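Local coordinates for protein Alpha/beta hydrolase (Xanthomonas campestris pv. campestris, PDB 2QJW) that is a putative hydrolase of the alpha/beta superfamily whose substrate is not known and which probably uses a Ser-His-Asp catalytic triad, at residues 102-107 with 128-133. Sequence-based numbering, arbitrary orientation. Where two conformers were deposited one is given.
Sequences LMVPPT and WHDELI
I133 meets the chain from V104 to P106 with both branches of its side chain, and no hydrogen bond joins the two segments. With CG1 anti to the carbonyl carbon (chi1 -51°) and CD1 anti to CA across the CB-CG1 bond (chi2 160°), the longer branch brings I133 CD1 to 3.2 Å from V104 O, a tight carbonyl-methyl approach. The same methyl lies 4.0 Å from P106 CB. The shorter branch turns to the next peptide, I133 CG2 standing 3.5 Å from P105 O, a buried oxygen for which the model offers no hydrogen-bond partner. V138, on helix 135-145, also packs on I133.

V104 also meets D130, and their side chains cross obliquely: V104 CG1 rests 3.6 Å from D130 OD2, a methyl-to-oxygen van der Waals contact on the oxygen that is hydrogen-bonded to H156 ND1. The other oxygen is gripped twice: L132 N reaches D130 OD1 at 2.8 Å, nearly in line with its C-O bond, and I133 N at 2.9 Å from above the carboxylate plane. This Asx turn, extended to an Asx motif, restrains the carboxylate's rotation.

V104 follows strand 99-103 and also touches H156. D130 lies in the loop after strand 122-127; its bond to H156, together with S82 on a probable nucleophile elbow, fits the Ser-His-Asp triad of the alpha/beta-hydrolase fold, here probably S82, H156 and D130.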
ATOM      1  N   LEU A 102       8.828   4.552  -6.336  1.00  8.43           N
ATOM      2  CA  LEU A 102       9.808   5.104  -5.394  1.00  9.19           C
ATOM      3  C   LEU A 102       9.797   4.378  -4.093  1.00  9.16           C
ATOM      4  O   LEU A 102       8.815   4.355  -3.392  1.00  9.08           O
ATOM      5  CB  LEU A 102       9.467   6.543  -5.121  1.00  8.72           C
ATOM      6  CG  LEU A 102       9.216   7.499  -6.287  1.00  9.93           C
ATOM      7  CD1 LEU A 102       8.850   8.954  -5.869  1.00 12.45           C
ATOM      8  CD2 LEU A 102      10.456   7.538  -7.189  1.00 13.21           C
HETATM    9  N   MSE A 103      10.921   3.759  -3.743  1.00  8.65           N
HETATM   10  CA  MSE A 103      11.138   3.157  -2.410  1.00  9.81           C
HETATM   11  C   MSE A 103      11.879   4.194  -1.546  1.00  9.05           C
HETATM   12  O   MSE A 103      12.864   4.773  -1.989  1.00  9.21           O
HETATM   13  CB  MSE A 103      11.889   1.864  -2.461  1.00  9.45           C
HETATM   14  CG  MSE A 103      11.195   0.793  -3.329  1.00 11.21           C
HETATM   15 SE   MSE A 103      12.105  -0.855  -3.471  0.75 12.25          SE
HETATM   16  CE  MSE A 103      13.461  -0.215  -4.597  1.00 18.99           C
ATOM     17  N   VAL A 104      11.364   4.410  -0.334  1.00  9.30           N
ATOM     18  CA  VAL A 104      11.964   5.324   0.699  1.00  7.59           C
ATOM     19  C   VAL A 104      12.568   6.584   0.054  1.00 10.13           C
ATOM     20  O   VAL A 104      13.751   6.857   0.193  1.00 10.03           O
ATOM     21  CB  VAL A 104      12.940   4.573   1.677  1.00  8.64           C
ATOM     22  CG1 VAL A 104      12.111   3.652   2.583  1.00 13.42           C
ATOM     23  CG2 VAL A 104      13.992   3.797   0.964  1.00 10.83           C
ATOM     24  N   PRO A 105      11.741   7.380  -0.648  1.00  9.65           N
ATOM     25  CA  PRO A 105      12.244   8.597  -1.292  1.00 11.37           C
ATOM     26  C   PRO A 105      12.551   9.714  -0.296  1.00  8.60           C
ATOM     27  O   PRO A 105      11.709  10.003   0.518  1.00  9.50           O
ATOM     28  CB  PRO A 105      11.068   8.996  -2.210  1.00  9.51           C
ATOM     29  CG  PRO A 105       9.891   8.554  -1.540  1.00  9.20           C
ATOM     30  CD  PRO A 105      10.286   7.239  -0.869  1.00  8.30           C
ATOM     31  N   PRO A 106      13.727  10.321  -0.394  1.00 11.20           N
ATOM     32  CA  PRO A 106      13.940  11.493   0.462  1.00 10.76           C
ATOM     33  C   PRO A 106      13.214  12.696  -0.123  1.00 12.19           C
ATOM     34  O   PRO A 106      13.208  12.908  -1.340  1.00 13.35           O
ATOM     35  CB  PRO A 106      15.434  11.710   0.392  1.00 15.59           C
ATOM     36  CG  PRO A 106      15.839  11.167  -0.876  1.00 16.02           C
ATOM     37  CD  PRO A 106      14.877  10.020  -1.249  1.00 14.64           C
ATOM     38  N   THR A 107      12.607  13.515   0.717  1.00 12.30           N
ATOM     39  CA  THR A 107      11.892  14.682   0.262  1.00 12.38           C
ATOM     40  C   THR A 107      12.825  15.908   0.248  1.00 14.99           C
ATOM     41  O   THR A 107      12.521  16.841  -0.444  1.00 16.19           O
ATOM     42  CB  THR A 107      10.642  14.966   1.082  1.00 13.36           C
ATOM     43  OG1 THR A 107      11.041  15.283   2.437  1.00 16.80           O
ATOM     44  CG2 THR A 107       9.708  13.741   1.087  1.00 15.01           C
ATOM     45  N   TRP A 128       7.462   2.941   7.989  1.00  9.37           N
ATOM     46  CA  TRP A 128       6.959   3.664   9.122  1.00 11.93           C
ATOM     47  C   TRP A 128       8.109   4.151  10.015  1.00 11.92           C
ATOM     48  O   TRP A 128       7.955   5.261  10.586  1.00 13.94           O
ATOM     49  CB  TRP A 128       6.076   2.756   9.988  1.00 12.01           C
ATOM     50  CG  TRP A 128       4.668   2.602   9.566  1.00 12.47           C
ATOM     51  CD1 TRP A 128       4.036   1.448   9.298  1.00 10.10           C
ATOM     52  CD2 TRP A 128       3.694   3.636   9.405  1.00 10.80           C
ATOM     53  NE1 TRP A 128       2.732   1.681   8.947  1.00  9.77           N
ATOM     54  CE2 TRP A 128       2.482   3.014   9.037  1.00 10.61           C
ATOM     55  CE3 TRP A 128       3.702   5.036   9.587  1.00 10.44           C
ATOM     56  CZ2 TRP A 128       1.353   3.710   8.821  1.00 12.66           C
ATOM     57  CZ3 TRP A 128       2.526   5.726   9.378  1.00 13.14           C
ATOM     58  CH2 TRP A 128       1.378   5.063   8.997  1.00 13.04           C
ATOM     59  N   HIS A 129       9.138   3.341  10.195  1.00 10.33           N
ATOM     60  CA  HIS A 129      10.221   3.614  11.148  1.00 10.59           C
ATOM     61  C   HIS A 129      11.483   4.104  10.500  1.00 12.78           C
ATOM     62  O   HIS A 129      12.557   3.980  11.090  1.00 15.35           O
ATOM     63  CB  HIS A 129      10.521   2.384  11.955  1.00 14.30           C
ATOM     64  CG  HIS A 129       9.306   1.770  12.519  1.00 18.72           C
ATOM     65  ND1 HIS A 129       8.525   2.432  13.434  1.00 21.30           N
ATOM     66  CD2 HIS A 129       8.711   0.573  12.290  1.00 18.30           C
ATOM     67  CE1 HIS A 129       7.494   1.662  13.753  1.00 22.44           C
ATOM     68  NE2 HIS A 129       7.604   0.522  13.093  1.00 22.31           N
ATOM     69  N   ASP A 130      11.377   4.729   9.336  1.00  9.75           N
ATOM     70  CA  ASP A 130      12.530   5.239   8.669  1.00 10.41           C
ATOM     71  C   ASP A 130      13.176   6.282   9.606  1.00 12.49           C
ATOM     72  O   ASP A 130      12.516   7.232  10.031  1.00 12.15           O
ATOM     73  CB  ASP A 130      12.127   5.894   7.359  1.00  9.43           C
ATOM     74  CG  ASP A 130      13.263   6.149   6.448  1.00 11.82           C
ATOM     75  OD1 ASP A 130      14.312   6.684   6.875  1.00 11.64           O
ATOM     76  OD2 ASP A 130      13.159   5.769   5.255  1.00 11.60           O
ATOM     77  N   GLU A 131      14.437   6.053   9.957  0.50 13.80           N
ATOM     78  CA  GLU A 131      15.186   6.976  10.830  0.50 12.58           C
ATOM     79  C   GLU A 131      15.712   8.207  10.098  0.50 13.13           C
ATOM     80  O   GLU A 131      16.007   9.245  10.753  0.50 14.85           O
ATOM     81  CB  GLU A 131      16.351   6.230  11.524  0.50 12.54           C
ATOM     82  CG  GLU A 131      17.470   5.776  10.561  0.50 11.86           C
ATOM     83  CD  GLU A 131      18.614   4.987  11.158  0.50 18.72           C
ATOM     84  OE1 GLU A 131      18.417   4.312  12.153  0.50 18.23           O
ATOM     85  OE2 GLU A 131      19.721   5.036  10.570  0.50 21.72           O
ATOM     86  N   LEU A 132      15.859   8.119   8.771  1.00 13.22           N
ATOM     87  CA  LEU A 132      16.447   9.191   7.946  1.00 13.60           C
ATOM     88  C   LEU A 132      15.456  10.122   7.242  1.00 12.24           C
ATOM     89  O   LEU A 132      15.718  11.319   7.052  1.00 12.74           O
ATOM     90  CB  LEU A 132      17.345   8.564   6.873  1.00 13.67           C
ATOM     91  CG  LEU A 132      18.554   7.791   7.373  1.00 19.22           C
ATOM     92  CD1 LEU A 132      19.316   7.131   6.176  1.00 20.12           C
ATOM     93  CD2 LEU A 132      19.536   8.646   8.208  1.00 20.35           C
ATOM     94  N   ILE A 133      14.325   9.552   6.834  1.00 12.54           N
ATOM     95  CA  ILE A 133      13.306  10.261   6.121  1.00 11.79           C
ATOM     96  C   ILE A 133      12.044  10.024   6.920  1.00 11.90           C
ATOM     97  O   ILE A 133      11.399   9.018   6.751  1.00 11.35           O
ATOM     98  CB  ILE A 133      13.136   9.692   4.675  1.00 11.65           C
ATOM     99  CG1 ILE A 133      14.484   9.623   3.962  1.00 11.61           C
ATOM    100  CG2 ILE A 133      12.077  10.540   3.926  1.00 11.54           C
ATOM    101  CD1 ILE A 133      14.514   8.642   2.753  1.00 14.00           C
TER